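Maleylacetoacetate isomerase (Anaeromyxobacter dehalogenans, PDB 4IGJ) probably catalyses the glutathione-dependent isomerisation of maleylacetoacetate to fumarylacetoacetate as a zeta-class member of the glutathione transferase superfamily. Local coordinates at residues A[36-41]-A[91-96]; A[30-35]-A[193-198]; A[125-130]-A[187-192]; A[43-48]-A[220-225]. All coordinates share one frame; numbering follows the deposited sequence. Where two conformers were deposited one is given.

Contacts 1, 2 and 3 are buried near the middle of the chain, whereas contact 4 is partly buried and farther from it. Helix 34-45 takes part in contacts 1, 2 and 4, and helix 185-199 in contacts 2 and 3. Contact 1 stays within the N-terminal domain; contacts 2 and 4 join that domain to the helical one at the two ends of helix 34-45, and contact 3 packs two helices of the helical domain. Polar chemistry gathers at contacts 1 and 2, where glutathione-binding residues and a sulfate are found. Contact 3, which holds the glutathione-binding Asn128, is mostly apolar, yet its tyrosine hydroxyl bonds to Ser93 of contact 1. Contact 4 is packing without hydrogen bonds.

Contact 1. Residues A[36-41]-A[91-96]; sequences AWRVRL and VQSMAI
In the glutathione-binding half of the molecule, the thioredoxin-like N-terminal domain, Arg38 and Val39 of helix 34-45 lie against Ser93 and Ile96 in the first turn of helix 93-103. Arg38 NH1 donates to Ser93 OG over 2.9 Å, a somewhat bent bond (144°) with the hydroxyl at the guanidinium edge, close to its plane. The arginine chain runs extended from CG to NE, and its CD passes Ser93 OG at 3.6 Å. Ser93 OG is turned between its own backbone N and carbonyl carbon (chi1 67°), where it also hydrogen-bonds to Tyr189 OH of helix 185-199. Behind this polar pair, Val39 and Ile96 cross at about a right angle: Val39 CG1 meets Ile96 CG2 at 3.7 Å, and Val39 CG2 packs on Ser93 CA at 4.1 Å. With an alanine at Arg38 the guanidinium is gone, which would probably cost Ser93 OG this donor and weaken the hold on glutathione. Arg38 and Ser93 both bind glutathione in this protein, and the turn beginning at Ser93, with Ala95 and Ile96, resembles the SNAIL/TRAIL motif of glutathione transferases, with Met94 at its second position.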
loop_
_atom_site.group_PDB
_atom_site.type_symbol
_atom_site.label_atom_id
_atom_site.label_comp_id
_atom_site.label_asym_id
_atom_site.label_seq_id
_atom_site.Cartn_x
_atom_site.Cartn_y
_atom_site.Cartn_z
ATOM N N ALA A 36 -4.931 -6.453 -10.305
ATOM C CA ALA A 36 -6.155 -6.303 -11.088
ATOM C C ALA A 36 -7.285 -7.107 -10.471
ATOM O O ALA A 36 -8.435 -6.668 -10.466
ATOM C CB ALA A 36 -5.937 -6.726 -12.538
ATOM N N TRP A 37 -6.959 -8.282 -9.941
ATOM C CA TRP A 37 -7.950 -9.131 -9.299
ATOM C C TRP A 37 -8.628 -8.397 -8.132
ATOM O O TRP A 37 -9.840 -8.503 -7.961
ATOM C CB TRP A 37 -7.260 -10.427 -8.853
ATOM C CG TRP A 37 -8.101 -11.541 -8.285
ATOM C CD1 TRP A 37 -9.431 -11.529 -7.950
ATOM C CD2 TRP A 37 -7.623 -12.847 -7.976
ATOM N NE1 TRP A 37 -9.796 -12.755 -7.448
ATOM C CE2 TRP A 37 -8.698 -13.582 -7.457
ATOM C CE3 TRP A 37 -6.374 -13.462 -8.091
ATOM C CZ2 TRP A 37 -8.563 -14.914 -7.050
ATOM C CZ3 TRP A 37 -6.236 -14.761 -7.688
ATOM C CH2 TRP A 37 -7.321 -15.486 -7.178
ATOM N N ARG A 38 -7.855 -7.650 -7.337
ATOM C CA ARG A 38 -8.429 -6.876 -6.234
ATOM C C ARG A 38 -9.519 -5.955 -6.741
ATOM O O ARG A 38 -10.584 -5.841 -6.121
ATOM C CB ARG A 38 -7.369 -6.025 -5.535
ATOM C CG ARG A 38 -6.173 -6.809 -4.996
ATOM C CD ARG A 38 -5.004 -5.868 -4.865
ATOM N NE ARG A 38 -3.790 -6.510 -4.383
ATOM C CZ ARG A 38 -2.614 -5.892 -4.320
ATOM N NH1 ARG A 38 -2.500 -4.635 -4.730
ATOM N NH2 ARG A 38 -1.542 -6.543 -3.869
ATOM N N VAL A 39 -9.251 -5.291 -7.862
ATOM C CA VAL A 39 -10.218 -4.368 -8.438
ATOM C C VAL A 39 -11.432 -5.108 -9.006
ATOM O O VAL A 39 -12.574 -4.676 -8.805
ATOM C CB VAL A 39 -9.562 -3.415 -9.450
ATOM C CG1 VAL A 39 -10.597 -2.476 -10.060
ATOM C CG2 VAL A 39 -8.466 -2.604 -8.745
ATOM N N ARG A 40 -11.197 -6.244 -9.657
ATOM C CA ARG A 40 -12.298 -7.078 -10.140
ATOM C C ARG A 40 -13.211 -7.489 -8.990
ATOM O O ARG A 40 -14.430 -7.541 -9.147
ATOM C CB ARG A 40 -11.769 -8.320 -10.865
ATOM C CG ARG A 40 -10.971 -7.996 -12.104
ATOM C CD ARG A 40 -10.839 -9.212 -13.018
ATOM N NE ARG A 40 -10.176 -10.350 -12.381
ATOM C CZ ARG A 40 -8.898 -10.682 -12.556
ATOM N NH1 ARG A 40 -8.101 -9.954 -13.337
ATOM N NH2 ARG A 40 -8.414 -11.751 -11.934
ATOM N N LEU A 41 -12.626 -7.780 -7.831
ATOM C CA LEU A 41 -13.415 -8.117 -6.654
ATOM C C LEU A 41 -14.246 -6.936 -6.159
ATOM O O LEU A 41 -15.425 -7.097 -5.843
ATOM C CB LEU A 41 -12.517 -8.661 -5.543
ATOM C CG LEU A 41 -12.082 -10.103 -5.803
ATOM C CD1 LEU A 41 -10.998 -10.482 -4.810
ATOM C CD2 LEU A 41 -13.279 -11.028 -5.677
ATOM N N VAL A 91 -5.611 4.784 -11.210
ATOM C CA VAL A 91 -4.532 3.819 -11.026
ATOM C C VAL A 91 -4.284 3.540 -9.549
ATOM O O VAL A 91 -4.731 4.305 -8.698
ATOM C CB VAL A 91 -3.220 4.288 -11.704
ATOM C CG1 VAL A 91 -3.426 4.459 -13.214
ATOM C CG2 VAL A 91 -2.710 5.582 -11.079
ATOM N N GLN A 92 -3.544 2.461 -9.275
ATOM C CA GLN A 92 -3.226 1.948 -7.929
ATOM C C GLN A 92 -4.437 1.293 -7.299
ATOM O O GLN A 92 -5.446 1.946 -7.051
ATOM C CB GLN A 92 -2.634 3.014 -7.000
ATOM C CG GLN A 92 -1.188 3.372 -7.305
ATOM C CD GLN A 92 -0.194 2.279 -6.895
ATOM O OE1 GLN A 92 -0.500 1.406 -6.080
ATOM N NE2 GLN A 92 1.001 2.333 -7.463
ATOM N N SER A 93 -4.340 -0.005 -7.044
ATOM C CA SER A 93 -5.492 -0.763 -6.552
ATOM C C SER A 93 -6.203 -0.135 -5.351
ATOM O O SER A 93 -7.430 -0.078 -5.322
ATOM C CB SER A 93 -5.130 -2.230 -6.262
ATOM O OG SER A 93 -4.223 -2.346 -5.163
ATOM N N MET A 94 -5.456 0.362 -4.371
ATOM C CA MET A 94 -6.104 0.895 -3.179
ATOM C C MET A 94 -6.818 2.196 -3.479
ATOM O O MET A 94 -7.914 2.429 -2.973
ATOM C CB MET A 94 -5.119 1.082 -2.027
ATOM C CG MET A 94 -5.812 1.305 -0.678
ATOM S SD MET A 94 -6.526 -0.229 -0.062
ATOM C CE MET A 94 -7.303 0.312 1.465
ATOM N N ALA A 95 -6.224 3.035 -4.326
ATOM C CA ALA A 95 -6.870 4.290 -4.710
ATOM C C ALA A 95 -8.140 4.022 -5.512
ATOM O O ALA A 95 -9.159 4.689 -5.310
ATOM C CB ALA A 95 -5.916 5.170 -5.515
ATOM N N ILE A 96 -8.091 3.035 -6.403
ATOM C CA ILE A 96 -9.255 2.651 -7.199
ATOM C C ILE A 96 -10.361 2.124 -6.294
ATOM O O ILE A 96 -11.523 2.531 -6.413
ATOM C CB ILE A 96 -8.892 1.574 -8.244
ATOM C CG1 ILE A 96 -7.905 2.132 -9.270
ATOM C CG2 ILE A 96 -10.166 1.048 -8.930
ATOM C CD1 ILE A 96 -7.250 1.045 -10.121
#

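Contact 2. Residues A[30-35]-A[193-198]; sequences YWRSSS and QLYNAR. With SO4 (sulfate ion), chain C.
Hydrogen bonding across the contact rests on Arg32 and Tyr195: Arg32 NE gives Tyr195 OH an almost straight bond of 3.0 Å (169°), with the oxygen in the guanidinium plane. Guanidinium and phenol planes stand 63° apart, and Arg32 NH2 turns to Thr241 O. By van der Waals contact, Trp31 CZ3 lies 4.0 Å from Tyr195 OH, while the phenol ring packs edge-to-face with Trp37. Ser34 CB approaches Asn196 ND2 at 3.8 Å.

Neutral N-H and O-H groups hold a sulfate, probably from the crystallisation liquor. Ser34 N donates to its O3 (2.8 Å, 168°), and Gln132 NE2 and Gln135 NE2 add further bonds; Asn196 ND2, bonded chiefly to Gln135 OE1, reaches O2 weakly. In one of its two conformers, Ser34 OG donates to sulfate O2 (2.8 Å), and a water donates to both Ser34 OG and Gln193 OE1. Donors converge at the N-terminus of helix 34-45, whose dipole would favour an anion, consistent with a small anion-binding spot next to Ser35, a glutathione-binding residue.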
loop_
_atom_site.group_PDB
_atom_site.type_symbol
_atom_site.label_atom_id
_atom_site.label_comp_id
_atom_site.label_asym_id
_atom_site.label_seq_id
_atom_site.Cartn_x
_atom_site.Cartn_y
_atom_site.Cartn_z
ATOM N N TYR A 30 -5.107 -8.017 -16.542
ATOM C CA TYR A 30 -4.462 -9.252 -16.987
ATOM C C TYR A 30 -5.041 -10.352 -16.110
ATOM O O TYR A 30 -5.206 -10.157 -14.900
ATOM C CB TYR A 30 -2.948 -9.128 -16.787
ATOM C CG TYR A 30 -2.127 -10.369 -17.085
ATOM C CD1 TYR A 30 -2.071 -10.905 -18.365
ATOM C CD2 TYR A 30 -1.371 -10.967 -16.088
ATOM C CE1 TYR A 30 -1.311 -12.030 -18.631
ATOM C CE2 TYR A 30 -0.606 -12.086 -16.342
ATOM C CZ TYR A 30 -0.579 -12.608 -17.615
ATOM O OH TYR A 30 0.188 -13.726 -17.859
ATOM N N TRP A 31 -5.357 -11.510 -16.693
ATOM C CA TRP A 31 -6.110 -12.536 -15.965
ATOM C C TRP A 31 -5.446 -12.903 -14.641
ATOM O O TRP A 31 -6.127 -13.087 -13.627
ATOM C CB TRP A 31 -6.321 -13.791 -16.838
ATOM C CG TRP A 31 -5.047 -14.534 -17.123
ATOM C CD1 TRP A 31 -4.075 -14.176 -18.006
ATOM C CD2 TRP A 31 -4.609 -15.753 -16.510
ATOM N NE1 TRP A 31 -3.052 -15.101 -17.986
ATOM C CE2 TRP A 31 -3.349 -16.070 -17.065
ATOM C CE3 TRP A 31 -5.154 -16.604 -15.545
ATOM C CZ2 TRP A 31 -2.629 -17.209 -16.693
ATOM C CZ3 TRP A 31 -4.444 -17.737 -15.179
ATOM C CH2 TRP A 31 -3.190 -18.028 -15.752
ATOM N N ARG A 32 -4.120 -12.952 -14.632
ATOM C CA ARG A 32 -3.411 -13.444 -13.457
ATOM C C ARG A 32 -2.857 -12.358 -12.536
ATOM O O ARG A 32 -2.241 -12.669 -11.513
ATOM C CB ARG A 32 -2.289 -14.385 -13.873
ATOM C CG ARG A 32 -2.091 -15.513 -12.895
ATOM C CD ARG A 32 -0.990 -16.434 -13.358
ATOM N NE ARG A 32 -1.216 -17.795 -12.896
ATOM C CZ ARG A 32 -0.478 -18.831 -13.273
ATOM N NH1 ARG A 32 -0.745 -20.045 -12.811
ATOM N NH2 ARG A 32 0.529 -18.646 -14.112
ATOM N N SER A 33 -3.073 -11.097 -12.887
ATOM C CA SER A 33 -2.573 -9.982 -12.069
ATOM C C SER A 33 -3.302 -9.891 -10.730
ATOM O O SER A 33 -4.521 -9.704 -10.697
ATOM C CB SER A 33 -2.757 -8.662 -12.826
ATOM O OG SER A 33 -2.635 -7.547 -11.954
ATOM N N SER A 34 -2.578 -10.016 -9.620
ATOM C CA SER A 34 -3.247 -9.955 -8.321
ATOM C C SER A 34 -3.785 -8.554 -8.055
ATOM O O SER A 34 -4.855 -8.398 -7.468
ATOM C CB SER A 34 -2.337 -10.438 -7.181
ATOM O OG SER A 34 -1.326 -9.497 -6.881
ATOM N N SER A 35 -3.062 -7.537 -8.506
ATOM C CA SER A 35 -3.534 -6.176 -8.323
ATOM C C SER A 35 -4.839 -5.936 -9.080
ATOM O O SER A 35 -5.768 -5.313 -8.542
ATOM C CB SER A 35 -2.467 -5.154 -8.713
ATOM O OG SER A 35 -2.912 -3.840 -8.410
ATOM N N GLN A 193 -3.762 -12.876 -2.766
ATOM C CA GLN A 193 -2.453 -13.152 -2.189
ATOM C C GLN A 193 -2.309 -14.632 -1.846
ATOM O O GLN A 193 -1.230 -15.206 -2.017
ATOM C CB GLN A 193 -2.198 -12.274 -0.957
ATOM C CG GLN A 193 -0.762 -12.365 -0.436
ATOM C CD GLN A 193 0.239 -11.919 -1.472
ATOM O OE1 GLN A 193 0.373 -10.725 -1.738
ATOM N NE2 GLN A 193 0.940 -12.871 -2.090
ATOM N N LEU A 194 -3.392 -15.252 -1.382
ATOM C CA LEU A 194 -3.366 -16.689 -1.085
ATOM C C LEU A 194 -3.210 -17.506 -2.364
ATOM O O LEU A 194 -2.512 -18.519 -2.366
ATOM C CB LEU A 194 -4.622 -17.119 -0.328
ATOM C CG LEU A 194 -4.755 -16.601 1.096
ATOM C CD1 LEU A 194 -6.126 -16.951 1.637
ATOM C CD2 LEU A 194 -3.658 -17.175 1.985
ATOM N N TYR A 195 -3.826 -17.060 -3.453
ATOM C CA TYR A 195 -3.629 -17.706 -4.745
ATOM C C TYR A 195 -2.147 -17.641 -5.138
ATOM O O TYR A 195 -1.582 -18.624 -5.628
ATOM C CB TYR A 195 -4.514 -17.029 -5.790
ATOM C CG TYR A 195 -4.296 -17.419 -7.247
ATOM C CD1 TYR A 195 -5.160 -18.295 -7.891
ATOM C CD2 TYR A 195 -3.270 -16.849 -7.993
ATOM C CE1 TYR A 195 -4.970 -18.616 -9.237
ATOM C CE2 TYR A 195 -3.076 -17.170 -9.320
ATOM C CZ TYR A 195 -3.928 -18.047 -9.937
ATOM O OH TYR A 195 -3.726 -18.350 -11.272
ATOM N N ASN A 196 -1.502 -16.502 -4.918
ATOM C CA ASN A 196 -0.083 -16.395 -5.248
ATOM C C ASN A 196 0.779 -17.274 -4.344
ATOM O O ASN A 196 1.755 -17.865 -4.809
ATOM C CB ASN A 196 0.372 -14.930 -5.219
ATOM C CG ASN A 196 -0.038 -14.164 -6.464
ATOM O OD1 ASN A 196 -0.762 -14.675 -7.313
ATOM N ND2 ASN A 196 0.412 -12.917 -6.563
ATOM N N ALA A 197 0.407 -17.377 -3.072
ATOM C CA ALA A 197 1.085 -18.265 -2.133
ATOM C C ALA A 197 1.080 -19.691 -2.669
ATOM O O ALA A 197 2.116 -20.362 -2.669
ATOM C CB ALA A 197 0.426 -18.220 -0.768
ATOM N N ARG A 198 -0.079 -20.143 -3.139
ATOM C CA ARG A 198 -0.202 -21.495 -3.686
ATOM C C ARG A 198 0.654 -21.653 -4.935
ATOM O O ARG A 198 1.362 -22.647 -5.083
ATOM C CB ARG A 198 -1.669 -21.836 -3.973
ATOM C CG ARG A 198 -2.511 -21.967 -2.715
ATOM C CD ARG A 198 -3.945 -22.359 -3.015
ATOM N NE ARG A 198 -4.801 -22.128 -1.856
ATOM C CZ ARG A 198 -5.613 -21.082 -1.726
ATOM N NH1 ARG A 198 -5.701 -20.187 -2.697
ATOM N NH2 ARG A 198 -6.351 -20.947 -0.630
HETATM S S SO4 C . 1.396 -10.582 -9.146
HETATM O O1 SO4 C . 2.019 -11.889 -9.044
HETATM O O2 SO4 C . 1.221 -10.032 -7.805
HETATM O O3 SO4 C . 0.112 -10.742 -9.807
HETATM O O4 SO4 C . 2.234 -9.710 -9.951
HETATM O O HOH W 1 -1.340 -9.582 -3.857
#

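Contact 3. Residues A[125-130]-A[187-192]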
loop_
_atom_site.group_PDB
_atom_site.type_symbol
_atom_site.label_atom_id
_atom_site.label_comp_id
_atom_site.label_asym_id
_atom_site.label_seq_id
_atom_site.Cartn_x
_atom_site.Cartn_y
_atom_site.Cartn_z
ATOM N N GLU A 125 -3.330 -3.093 3.559
ATOM C CA GLU A 125 -1.978 -2.595 3.346
ATOM C C GLU A 125 -0.890 -3.618 3.679
ATOM O O GLU A 125 0.167 -3.605 3.048
ATOM C CB GLU A 125 -1.747 -1.271 4.085
ATOM C CG GLU A 125 -2.571 -0.084 3.553
ATOM C CD GLU A 125 -2.139 0.422 2.171
ATOM O OE1 GLU A 125 -1.203 -0.141 1.555
ATOM O OE2 GLU A 125 -2.739 1.418 1.703
ATOM N N HIS A 126 -1.156 -4.519 4.622
ATOM C CA HIS A 126 -0.232 -5.629 4.865
ATOM C C HIS A 126 0.053 -6.382 3.576
ATOM O O HIS A 126 1.176 -6.831 3.343
ATOM C CB HIS A 126 -0.807 -6.596 5.904
ATOM C CG HIS A 126 -0.602 -6.158 7.322
ATOM N ND1 HIS A 126 0.639 -5.837 7.830
ATOM C CD2 HIS A 126 -1.480 -6.002 8.341
ATOM C CE1 HIS A 126 0.516 -5.496 9.100
ATOM N NE2 HIS A 126 -0.760 -5.587 9.435
ATOM N N VAL A 127 -0.960 -6.515 2.727
ATOM C CA VAL A 127 -0.760 -7.132 1.422
ATOM C C VAL A 127 -0.224 -6.131 0.392
ATOM O O VAL A 127 0.805 -6.366 -0.251
ATOM C CB VAL A 127 -2.070 -7.773 0.924
ATOM C CG1 VAL A 127 -1.875 -8.401 -0.442
ATOM C CG2 VAL A 127 -2.565 -8.820 1.919
ATOM N N ASN A 128 -0.924 -5.007 0.250
ATOM C CA ASN A 128 -0.642 -3.997 -0.757
ATOM C C ASN A 128 0.790 -3.503 -0.712
ATOM O O ASN A 128 1.450 -3.376 -1.742
ATOM C CB ASN A 128 -1.616 -2.821 -0.558
ATOM C CG ASN A 128 -1.549 -1.795 -1.673
ATOM O OD1 ASN A 128 -1.385 -0.581 -1.430
ATOM N ND2 ASN A 128 -1.677 -2.260 -2.891
ATOM N N SER A 129 1.273 -3.208 0.489
ATOM C CA SER A 129 2.620 -2.668 0.627
ATOM C C SER A 129 3.583 -3.619 1.330
ATOM O O SER A 129 4.791 -3.495 1.182
ATOM C CB SER A 129 2.583 -1.316 1.350
ATOM O OG SER A 129 2.212 -1.462 2.710
ATOM N N GLY A 130 3.052 -4.566 2.093
ATOM C CA GLY A 130 3.901 -5.416 2.913
ATOM C C GLY A 130 4.226 -6.806 2.399
ATOM O O GLY A 130 5.091 -7.486 2.960
ATOM N N ASP A 187 -10.678 -8.604 2.350
ATOM C CA ASP A 187 -10.793 -9.857 1.616
ATOM C C ASP A 187 -10.369 -9.698 0.164
ATOM O O ASP A 187 -9.883 -10.646 -0.452
ATOM C CB ASP A 187 -12.220 -10.381 1.698
ATOM C CG ASP A 187 -12.698 -10.493 3.128
ATOM O OD1 ASP A 187 -12.108 -11.296 3.878
ATOM O OD2 ASP A 187 -13.643 -9.763 3.494
ATOM N N CYS A 188 -10.560 -8.503 -0.385
ATOM C CA CYS A 188 -10.160 -8.217 -1.761
ATOM C C CYS A 188 -8.649 -8.331 -1.946
ATOM O O CYS A 188 -8.174 -8.639 -3.048
ATOM C CB CYS A 188 -10.648 -6.831 -2.193
ATOM S SG CYS A 188 -12.468 -6.661 -2.242
ATOM N N TYR A 189 -7.904 -8.092 -0.867
ATOM C CA TYR A 189 -6.442 -8.230 -0.863
ATOM C C TYR A 189 -5.987 -9.635 -0.449
ATOM O O TYR A 189 -5.035 -10.178 -1.018
ATOM C CB TYR A 189 -5.801 -7.149 0.036
ATOM C CG TYR A 189 -5.744 -5.811 -0.659
ATOM C CD1 TYR A 189 -4.584 -5.390 -1.290
ATOM C CD2 TYR A 189 -6.869 -4.993 -0.728
ATOM C CE1 TYR A 189 -4.535 -4.174 -1.970
ATOM C CE2 TYR A 189 -6.827 -3.784 -1.413
ATOM C CZ TYR A 189 -5.667 -3.387 -2.028
ATOM O OH TYR A 189 -5.624 -2.203 -2.716
ATOM N N LEU A 190 -6.663 -10.223 0.532
ATOM C CA LEU A 190 -6.300 -11.556 1.019
ATOM C C LEU A 190 -6.404 -12.642 -0.054
ATOM O O LEU A 190 -5.478 -13.439 -0.241
ATOM C CB LEU A 190 -7.184 -11.940 2.203
ATOM C CG LEU A 190 -6.951 -13.364 2.699
ATOM C CD1 LEU A 190 -5.561 -13.490 3.271
ATOM C CD2 LEU A 190 -7.994 -13.700 3.743
ATOM N N VAL A 191 -7.528 -12.671 -0.760
ATOM C CA VAL A 191 -7.814 -13.779 -1.661
ATOM C C VAL A 191 -6.787 -13.914 -2.798
ATOM O O VAL A 191 -6.249 -14.996 -3.010
ATOM C CB VAL A 191 -9.282 -13.741 -2.133
ATOM C CG1 VAL A 191 -9.502 -14.678 -3.317
ATOM C CG2 VAL A 191 -10.200 -14.125 -0.976
ATOM N N PRO A 192 -6.463 -12.821 -3.494
ATOM C CA PRO A 192 -5.448 -12.973 -4.540
ATOM C C PRO A 192 -4.065 -13.322 -3.982
ATOM O O PRO A 192 -3.291 -14.012 -4.655
ATOM C CB PRO A 192 -5.452 -11.602 -5.223
ATOM C CG PRO A 192 -6.856 -11.086 -4.985
ATOM C CD PRO A 192 -7.123 -11.502 -3.566
#
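The Tyr189 ring is approached obliquely by two neighbours from helix 114-128, Val127 and Asn128. Asn128 CB comes to 3.5 Å from Tyr189 CE1, and the plane of the asparagine amide stands 80° from the ring. Val127 packs nearer the root of the tyrosine, its CB 3.9 Å from Tyr189 CB, and its CG1 reaches the backbone at Tyr189 O, 3.7 Å away. CG of Tyr189 lies opposite the carbonyl carbon (chi1 -78°), which carries the ring along Asn128 toward helix 93-103, where Tyr189 OH is hydrogen-bonded to Ser93 OG. A phenylalanine at Tyr189 would keep the apolar packing but is likely to leave Ser93 OG without this hydroxyl mate.

The first helix ends here: Glu125 O accepts from Ser129 N (2.8 Å) and Gly130 N (3.2 Å), and also from Ser129 OG, in one of two modelled conformers. On the other side, helix 185-199 is kinked at Pro192, which has no N-H to return to the preceding turn. Glu125 of the second subunit packs on Asn128, a glutathione-binding residue. No hydrogen bond joins the two segments, which meet by van der Waals packing, mostly of carbon atoms, and the buried hydroxyl of Tyr189 is satisfied by Ser93, a glutathione-binding residue.

Contact 4. Residues A[43-48]-A[220-225]; sequences LALKGL and LAPFQA
Pro222, in the first turn of helix 221-226 after the N-cap residue Leu220, presses its ring against Ala44 and Leu45 near the C-terminal end of helix 34-45. Its CB touches two methyls, Ala44 CB and Leu45 CD2, each 3.8 Å away; the Leu45 side chain crosses the proline at about a right angle. Pro222 O lies 3.5 Å from Ala44 CB, and with the two CA atoms 4.9 Å apart the backbones come very close, as the small alanine allows. In the first turn, the missing N-H of Pro222 breaks no helical hydrogen bond.

Phe223 comes next. Its ring meets Leu45 obliquely, Phe223 CE2 lying 3.9 Å from Leu45 CD2 and 4.2 Å from Leu45 CD1. CG of Leu45 sits opposite its carbonyl carbon; this chi1 of -73° turns the branch toward Phe223, with CD2 the nearer methyl. Beyond Phe223 the helix runs on.

Helix 34-45 closes just beyond the contact in a Schellman motif, with Gly47 at positive phi and Leu48 N bonded to Leu43 O. Leu43 faces Leu25 and Leu27 of strand 24-29, while Leu45 and Phe223 also rest on helix 185-199, through Cys188 and through Asp187 and Val191 respectively; the contact thus joins the N-terminal domain to helices 221-226 and 185-199.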
loop_
_atom_site.group_PDB
_atom_site.type_symbol
_atom_site.label_atom_id
_atom_site.label_comp_id
_atom_site.label_asym_id
_atom_site.label_seq_id
_atom_site.Cartn_x
_atom_site.Cartn_y
_atom_site.Cartn_z
ATOM N N LEU A 43 -15.346 -4.439 -7.931
ATOM C CA LEU A 43 -16.405 -4.230 -8.920
ATOM C C LEU A 43 -17.519 -5.268 -8.765
ATOM O O LEU A 43 -18.713 -4.927 -8.768
ATOM C CB LEU A 43 -15.815 -4.279 -10.323
ATOM C CG LEU A 43 -14.878 -3.113 -10.628
ATOM C CD1 LEU A 43 -13.967 -3.437 -11.812
ATOM C CD2 LEU A 43 -15.663 -1.826 -10.877
ATOM N N ALA A 44 -17.132 -6.530 -8.613
ATOM C CA ALA A 44 -18.097 -7.625 -8.504
ATOM C C ALA A 44 -18.926 -7.515 -7.227
ATOM O O ALA A 44 -20.147 -7.713 -7.250
ATOM C CB ALA A 44 -17.383 -8.967 -8.560
ATOM N N LEU A 45 -18.271 -7.179 -6.117
ATOM C CA LEU A 45 -18.959 -7.061 -4.832
ATOM C C LEU A 45 -19.941 -5.891 -4.825
ATOM O O LEU A 45 -20.941 -5.927 -4.101
ATOM C CB LEU A 45 -17.947 -6.934 -3.688
ATOM C CG LEU A 45 -17.203 -8.235 -3.359
ATOM C CD1 LEU A 45 -15.950 -7.980 -2.501
ATOM C CD2 LEU A 45 -18.116 -9.269 -2.700
ATOM N N LYS A 46 -19.669 -4.868 -5.633
ATOM C CA LYS A 46 -20.565 -3.719 -5.726
ATOM C C LYS A 46 -21.586 -3.850 -6.850
ATOM O O LYS A 46 -22.403 -2.953 -7.063
ATOM C CB LYS A 46 -19.760 -2.423 -5.848
ATOM C CG LYS A 46 -19.123 -2.051 -4.510
ATOM C CD LYS A 46 -18.437 -0.708 -4.506
ATOM C CE LYS A 46 -17.797 -0.457 -3.136
ATOM N NZ LYS A 46 -18.755 -0.143 -2.023
ATOM N N GLY A 47 -21.529 -4.967 -7.570
ATOM C CA GLY A 47 -22.497 -5.242 -8.619
ATOM C C GLY A 47 -22.372 -4.328 -9.817
ATOM O O GLY A 47 -23.364 -4.036 -10.494
ATOM N N LEU A 48 -21.146 -3.887 -10.092
ATOM C CA LEU A 48 -20.893 -2.911 -11.143
ATOM C C LEU A 48 -20.433 -3.575 -12.430
ATOM O O LEU A 48 -19.430 -4.299 -12.451
ATOM C CB LEU A 48 -19.843 -1.896 -10.675
ATOM C CG LEU A 48 -20.192 -1.111 -9.413
ATOM C CD1 LEU A 48 -18.996 -0.301 -8.938
ATOM C CD2 LEU A 48 -21.394 -0.199 -9.649
ATOM N N LEU A 220 -18.802 -17.534 -2.758
ATOM C CA LEU A 220 -19.622 -16.401 -3.177
ATOM C C LEU A 220 -19.493 -16.111 -4.668
ATOM O O LEU A 220 -18.393 -16.081 -5.209
ATOM C CB LEU A 220 -19.264 -15.144 -2.381
ATOM C CG LEU A 220 -19.445 -15.147 -0.865
ATOM C CD1 LEU A 220 -19.066 -13.790 -0.265
ATOM C CD2 LEU A 220 -20.879 -15.501 -0.505
ATOM N N ALA A 221 -20.624 -15.876 -5.323
ATOM C CA ALA A 221 -20.638 -15.553 -6.747
ATOM C C ALA A 221 -19.689 -14.421 -7.202
ATOM O O ALA A 221 -19.015 -14.572 -8.217
ATOM C CB ALA A 221 -22.075 -15.293 -7.226
ATOM N N PRO A 222 -19.632 -13.292 -6.468
ATOM C CA PRO A 222 -18.711 -12.236 -6.909
ATOM C C PRO A 222 -17.239 -12.668 -6.895
ATOM O O PRO A 222 -16.486 -12.237 -7.769
ATOM C CB PRO A 222 -18.937 -11.119 -5.886
ATOM C CG PRO A 222 -20.292 -11.357 -5.350
ATOM C CD PRO A 222 -20.479 -12.845 -5.346
ATOM N N PHE A 223 -16.840 -13.491 -5.928
ATOM C CA PHE A 223 -15.475 -14.013 -5.926
ATOM C C PHE A 223 -15.240 -14.974 -7.086
ATOM O O PHE A 223 -14.196 -14.919 -7.747
ATOM C CB PHE A 223 -15.134 -14.660 -4.579
ATOM C CG PHE A 223 -14.815 -13.663 -3.491
ATOM C CD1 PHE A 223 -13.500 -13.354 -3.191
ATOM C CD2 PHE A 223 -15.827 -13.025 -2.786
ATOM C CE1 PHE A 223 -13.189 -12.424 -2.203
ATOM C CE2 PHE A 223 -15.529 -12.097 -1.799
ATOM C CZ PHE A 223 -14.206 -11.795 -1.509
ATOM N N GLN A 224 -16.204 -15.855 -7.336
ATOM C CA GLN A 224 -16.097 -16.759 -8.478
ATOM C C GLN A 224 -15.958 -15.990 -9.797
ATOM O O GLN A 224 -15.135 -16.345 -10.644
ATOM C CB GLN A 224 -17.269 -17.750 -8.496
ATOM C CG GLN A 224 -17.212 -18.742 -7.336
ATOM C CD GLN A 224 -18.435 -19.633 -7.234
ATOM O OE1 GLN A 224 -19.076 -19.953 -8.235
ATOM N NE2 GLN A 224 -18.761 -20.048 -6.013
ATOM N N ALA A 225 -16.715 -14.907 -9.947
ATOM C CA ALA A 225 -16.669 -14.093 -11.153
ATOM C C ALA A 225 -15.314 -13.420 -11.379
ATOM O O ALA A 225 -14.911 -13.194 -12.520
ATOM C CB ALA A 225 -17.789 -13.049 -11.136
#